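Local coordinates for protein spherulin 3A (Physarum polycephalum, PDB 1HDF) that serves as a structural protein of the beta/gamma-crystallin family and binds two calcium ions in its crystallin domain, at residues 21-26 with 47-52; 43-48 with 88-93. All blocks are in the same frame, centred on the assembly; numbering follows the deposited sequence.

Contact 1 (21-26 with 47-52) and contact 2 (43-48 with 88-93) meet at one calcium ion, with centres about 10 Å apart. Val-47 and Ser-48 belong to both: the chain runs through the calcium-binding loop of contact 2 and continues directly into strand 49-52, against which the loop 21-26 packs in contact 1. Ser-48 is therefore a junction, ligating the shared calcium while lying beside the turn of 21-26. Of the two contacts, only contact 2 reaches the second calcium, and the two ions stand 11.9 Å apart, calcium to calcium. Contact 2 thus joins the two Greek-key motifs through both metals, whereas contact 1 stays within the first motif and borders one ion.

Contact 1. Residues 21-26 with 47-52; sequences VNFQGD and VSSVKV. With CA (calcium ion), chain C.
The ring of Phe-23 and the side chain of Lys-51 meet because each CG lies beside its own backbone N, Phe-23 with an unusual chi1 of -33°, while the lysine then runs out extended. The two side chains cross at about a right angle. CE of Lys-51 sits over the centre of one ring face, 3.9 Å from the ring centroid in a CH-pi contact, and NZ follows at 4.8 Å from that centroid, 24° off the normal, a cation-pi arrangement. A long aliphatic chain with a charged tip suits this place: the last methylene, CE, covers the ring while NZ continues to a hydrogen bond with Asn-9 OD1. Ser-49 meets the backbone of Phe-23. With OG between its backbone N and carbonyl carbon (chi1 64°), the hydroxyl receives a weak, bent bond from Phe-23 N at 3.0 Å and makes another with His-20 O, so one small side chain grips the chain at Phe-23 and at His-20, just before the segment. The same OG lies 3.5 Å from Phe-23 CD1. An alanine in place of Phe-23 would probably leave CE of Lys-51 without its aromatic partner and open a gap beside Ser-49, though NZ would keep Asn-9. Next along, Val-21 CG1 rests 3.9 Å from Ser-48 CB, while Ser-48 OG turns to the calcium at 2.3 Å and accepts an N-H from Asn-88. Ser-48 and Ser-49 form a classic beta bulge opposite Tyr-18. The turn 21-26 leads from strand 15-18 to strand 27-30, and strand 49-52 lies between strands 15-18 and 77-79, with Gln-78 touching both Phe-23 and Lys-51.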
loop_
_atom_site.group_PDB
_atom_site.type_symbol
_atom_site.label_atom_id
_atom_site.label_comp_id
_atom_site.label_asym_id
_atom_site.label_seq_id
_atom_site.Cartn_x
_atom_site.Cartn_y
_atom_site.Cartn_z
ATOM N N VAL A 21 4.819 22.231 21.351
ATOM C CA VAL A 21 4.372 23.246 20.414
ATOM C C VAL A 21 5.590 23.890 19.761
ATOM O O VAL A 21 6.727 23.647 20.169
ATOM C CB VAL A 21 3.536 24.325 21.121
ATOM C CG1 VAL A 21 2.235 23.727 21.611
ATOM C CG2 VAL A 21 4.321 24.898 22.281
ATOM N N ASN A 22 5.345 24.693 18.734
ATOM C CA ASN A 22 6.404 25.381 18.014
ATOM C C ASN A 22 7.463 24.444 17.449
ATOM O O ASN A 22 8.626 24.819 17.306
ATOM C CB ASN A 22 7.050 26.437 18.916
ATOM C CG ASN A 22 6.018 27.343 19.567
ATOM O OD1 ASN A 22 5.089 27.830 18.906
ATOM N ND2 ASN A 22 6.170 27.569 20.870
ATOM N N PHE A 23 7.053 23.219 17.138
ATOM C CA PHE A 23 7.940 22.233 16.529
ATOM C C PHE A 23 9.148 21.847 17.374
ATOM O O PHE A 23 10.236 21.623 16.845
ATOM C CB PHE A 23 8.403 22.766 15.168
ATOM C CG PHE A 23 7.361 23.605 14.463
ATOM C CD1 PHE A 23 6.100 23.084 14.175
ATOM C CD2 PHE A 23 7.626 24.927 14.127
ATOM C CE1 PHE A 23 5.117 23.869 13.566
ATOM C CE2 PHE A 23 6.647 25.723 13.517
ATOM C CZ PHE A 23 5.391 25.190 13.239
ATOM N N GLN A 24 8.949 21.756 18.682
ATOM C CA GLN A 24 10.020 21.398 19.609
ATOM C C GLN A 24 9.787 20.022 20.240
ATOM O O GLN A 24 8.696 19.465 20.150
ATOM C CB GLN A 24 10.107 22.439 20.726
ATOM C CG GLN A 24 10.342 23.855 20.249
ATOM C CD GLN A 24 11.759 24.065 19.752
ATOM O OE1 GLN A 24 12.722 23.837 20.482
ATOM N NE2 GLN A 24 11.893 24.501 18.508
ATOM N N GLY A 25 10.821 19.496 20.894
ATOM C CA GLY A 25 10.714 18.206 21.553
ATOM C C GLY A 25 10.862 17.036 20.605
ATOM O O GLY A 25 11.205 17.216 19.439
ATOM N N ASP A 26 10.603 15.833 21.107
ATOM C CA ASP A 26 10.704 14.630 20.292
ATOM C C ASP A 26 9.881 14.806 19.029
ATOM O O ASP A 26 8.810 15.417 19.053
ATOM C CB ASP A 26 10.234 13.412 21.088
ATOM C CG ASP A 26 11.140 13.117 22.280
ATOM O OD1 ASP A 26 12.377 13.256 22.130
ATOM O OD2 ASP A 26 10.625 12.745 23.359
ATOM N N VAL A 47 1.355 14.602 20.597
ATOM C CA VAL A 47 1.614 15.564 19.527
ATOM C C VAL A 47 1.028 16.951 19.808
ATOM O O VAL A 47 -0.135 17.082 20.175
ATOM C CB VAL A 47 1.077 15.034 18.171
ATOM C CG1 VAL A 47 1.329 16.046 17.063
ATOM C CG2 VAL A 47 1.761 13.720 17.834
ATOM N N SER A 48 1.842 17.984 19.623
ATOM C CA SER A 48 1.399 19.345 19.875
ATOM C C SER A 48 1.529 20.295 18.687
ATOM O O SER A 48 0.844 21.311 18.645
ATOM C CB SER A 48 2.146 19.905 21.082
ATOM O OG SER A 48 1.844 19.129 22.231
ATOM N N SER A 49 2.412 19.973 17.740
ATOM C CA SER A 49 2.607 20.790 16.537
ATOM C C SER A 49 2.821 19.890 15.315
ATOM O O SER A 49 3.291 18.758 15.439
ATOM C CB SER A 49 3.793 21.752 16.704
ATOM O OG SER A 49 5.017 21.060 16.861
ATOM N N VAL A 50 2.482 20.397 14.131
ATOM C CA VAL A 50 2.598 19.606 12.907
ATOM C C VAL A 50 3.059 20.382 11.670
ATOM O O VAL A 50 2.846 21.584 11.560
ATOM C CB VAL A 50 1.232 18.948 12.561
ATOM C CG1 VAL A 50 1.374 18.020 11.355
ATOM C CG2 VAL A 50 0.695 18.199 13.764
ATOM N N LYS A 51 3.683 19.667 10.737
ATOM C CA LYS A 51 4.139 20.231 9.476
ATOM C C LYS A 51 3.769 19.245 8.372
ATOM O O LYS A 51 4.089 18.059 8.459
ATOM C CB LYS A 51 5.652 20.437 9.482
ATOM C CG LYS A 51 6.139 21.619 10.288
ATOM C CD LYS A 51 7.644 21.748 10.154
ATOM C CE LYS A 51 8.155 23.085 10.688
ATOM N NZ LYS A 51 9.645 23.190 10.564
ATOM N N VAL A 52 3.096 19.731 7.335
ATOM C CA VAL A 52 2.698 18.872 6.222
ATOM C C VAL A 52 3.423 19.309 4.951
ATOM O O VAL A 52 3.447 20.501 4.604
ATOM C CB VAL A 52 1.163 18.915 5.987
ATOM C CG1 VAL A 52 0.758 17.810 5.012
ATOM C CG2 VAL A 52 0.418 18.741 7.307
HETATM CA CA CA C . 2.539 17.421 23.583
HETATM O O HOH W 1 3.218 15.873 25.407
HETATM O O HOH W 2 2.403 19.253 25.469
#

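Contact 2. Residues 43-48 with 88-93; sequences LNDVVS and NDAISS. With CA (calcium ion), chain D; CA (calcium ion), chain C.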
loop_
_atom_site.group_PDB
_atom_site.type_symbol
_atom_site.label_atom_id
_atom_site.label_comp_id
_atom_site.label_asym_id
_atom_site.label_seq_id
_atom_site.Cartn_x
_atom_site.Cartn_y
_atom_site.Cartn_z
ATOM N N LEU A 43 4.217 7.833 21.155
ATOM C CA LEU A 43 3.652 8.693 20.117
ATOM C C LEU A 43 2.222 9.105 20.427
ATOM O O LEU A 43 1.833 10.256 20.219
ATOM C CB LEU A 43 3.663 7.971 18.768
ATOM C CG LEU A 43 3.745 8.777 17.466
ATOM C CD1 LEU A 43 3.189 7.926 16.327
ATOM C CD2 LEU A 43 2.969 10.066 17.574
ATOM N N ASN A 44 1.438 8.158 20.921
ATOM C CA ASN A 44 0.037 8.415 21.228
ATOM C C ASN A 44 -0.204 9.547 22.212
ATOM O O ASN A 44 0.469 9.657 23.234
ATOM C CB ASN A 44 -0.634 7.159 21.780
ATOM C CG ASN A 44 -2.149 7.261 21.754
ATOM O OD1 ASN A 44 -2.839 6.779 22.654
ATOM N ND2 ASN A 44 -2.677 7.888 20.707
ATOM N N ASP A 45 -1.188 10.375 21.885
ATOM C CA ASP A 45 -1.598 11.495 22.713
ATOM C C ASP A 45 -0.533 12.475 23.202
ATOM O O ASP A 45 -0.677 13.022 24.292
ATOM C CB ASP A 45 -2.382 10.971 23.923
ATOM C CG ASP A 45 -3.694 10.311 23.526
ATOM O OD1 ASP A 45 -4.152 10.545 22.387
ATOM O OD2 ASP A 45 -4.276 9.576 24.353
ATOM N N VAL A 46 0.519 12.713 22.419
ATOM C CA VAL A 46 1.545 13.675 22.844
ATOM C C VAL A 46 1.860 14.759 21.816
ATOM O O VAL A 46 2.547 15.726 22.131
ATOM C CB VAL A 46 2.888 12.985 23.213
ATOM C CG1 VAL A 46 2.638 11.867 24.237
ATOM C CG2 VAL A 46 3.581 12.467 21.959
ATOM N N VAL A 47 1.355 14.602 20.597
ATOM C CA VAL A 47 1.614 15.564 19.527
ATOM C C VAL A 47 1.028 16.951 19.808
ATOM O O VAL A 47 -0.135 17.082 20.175
ATOM C CB VAL A 47 1.077 15.034 18.171
ATOM C CG1 VAL A 47 1.329 16.046 17.063
ATOM C CG2 VAL A 47 1.761 13.720 17.834
ATOM N N SER A 48 1.842 17.984 19.623
ATOM C CA SER A 48 1.399 19.345 19.875
ATOM C C SER A 48 1.529 20.295 18.687
ATOM O O SER A 48 0.844 21.311 18.645
ATOM C CB SER A 48 2.146 19.905 21.082
ATOM O OG SER A 48 1.844 19.129 22.231
ATOM N N ASN A 88 -4.766 18.900 20.914
ATOM C CA ASN A 88 -3.458 18.826 21.561
ATOM C C ASN A 88 -3.392 17.535 22.380
ATOM O O ASN A 88 -4.374 17.147 23.017
ATOM C CB ASN A 88 -3.251 20.035 22.474
ATOM C CG ASN A 88 -1.829 20.130 23.013
ATOM O OD1 ASN A 88 -1.611 20.608 24.123
ATOM N ND2 ASN A 88 -0.860 19.686 22.223
ATOM N N ASP A 89 -2.240 16.868 22.351
ATOM C CA ASP A 89 -2.046 15.612 23.085
ATOM C C ASP A 89 -3.256 14.687 22.989
ATOM O O ASP A 89 -3.747 14.207 24.009
ATOM C CB ASP A 89 -1.767 15.887 24.569
ATOM C CG ASP A 89 -0.547 16.757 24.784
ATOM O OD1 ASP A 89 0.406 16.659 23.983
ATOM O OD2 ASP A 89 -0.539 17.527 25.767
ATOM N N ALA A 90 -3.735 14.423 21.778
ATOM C CA ALA A 90 -4.908 13.564 21.636
ATOM C C ALA A 90 -4.986 12.756 20.352
ATOM O O ALA A 90 -5.851 11.886 20.225
ATOM C CB ALA A 90 -6.170 14.401 21.787
ATOM N N ILE A 91 -4.100 13.034 19.402
ATOM C CA ILE A 91 -4.117 12.315 18.134
ATOM C C ILE A 91 -3.716 10.865 18.345
ATOM O O ILE A 91 -2.737 10.575 19.038
ATOM C CB ILE A 91 -3.171 12.977 17.112
ATOM C CG1 ILE A 91 -3.644 14.410 16.839
ATOM C CG2 ILE A 91 -3.157 12.179 15.812
ATOM C CD1 ILE A 91 -2.727 15.197 15.941
ATOM N N SER A 92 -4.478 9.951 17.754
ATOM C CA SER A 92 -4.197 8.533 17.913
ATOM C C SER A 92 -4.125 7.755 16.604
ATOM O O SER A 92 -3.909 6.546 16.612
ATOM C CB SER A 92 -5.234 7.907 18.842
ATOM O OG SER A 92 -5.231 8.550 20.111
ATOM N N SER A 93 -4.319 8.448 15.486
ATOM C CA SER A 93 -4.232 7.837 14.160
ATOM C C SER A 93 -4.126 8.962 13.133
ATOM O O SER A 93 -4.459 10.111 13.421
ATOM C CB SER A 93 -5.446 6.932 13.863
ATOM O OG SER A 93 -6.668 7.642 13.831
HETATM CA CA CA D . -6.451 9.939 21.595
HETATM CA CA CA C . 2.539 17.421 23.583
HETATM O O HOH W 3 -6.282 7.935 23.297
HETATM O O HOH W 4 -2.343 15.618 19.444
HETATM O O HOH W 2 2.403 19.253 25.469
HETATM O O HOH W 1 3.218 15.873 25.407
HETATM O O HOH W 5 -8.516 8.225 22.125
HETATM O O HOH W 6 -7.881 11.491 23.403
#
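The paired calcium-binding loops of a beta/gamma-crystallin domain meet here, the sequences Asn-Asp-Val-Val-Ser and Asn-Asp-Ala-Ile-Ser running in roughly opposite directions. Each aspartate reaches over to the metal of the partner loop: Asp-45 OD1 binds one calcium at 2.5 Å, beside Ala-90 O and Ser-92 OG, and Asp-89 OD1 binds the other at 2.3 Å, beside Val-46 O and Ser-48 OG. A carboxylate suits this role, since its negative charge would help offset that of the ion. The asparagines hold the serine ligands. With CG anti to the backbone N in both (chi1 -164° and -171°), Asn-44 ND2 gives a nearly straight bond of 2.7 Å to Ser-92 OG, and Asn-88 ND2 a more bent one of 2.8 Å to Ser-48 OG; each hydroxyl oxygen lies close to its amide plane. Serine fits because its single oxygen can accept that N-H and still bind calcium. Backbone bonds link the loops, Asp-45 N to Ile-91 O at 3.2 Å and Asp-89 N to Val-47 O at 3.0 Å, while a water bridges Val-47 O and Ala-90 N. Val-47 CG1 and Ile-91 CD1 make a loose apolar contact at 4.3 Å. Lys-19 O adds a ligand to the Asp-89 calcium, Lys-62 O to the other, and waters fill further positions. This reciprocal exchange of aspartates between two Greek keys is characteristic of calcium-binding beta/gamma-crystallin domains, with their N/D-N/D-X-X-S/T-S motifs.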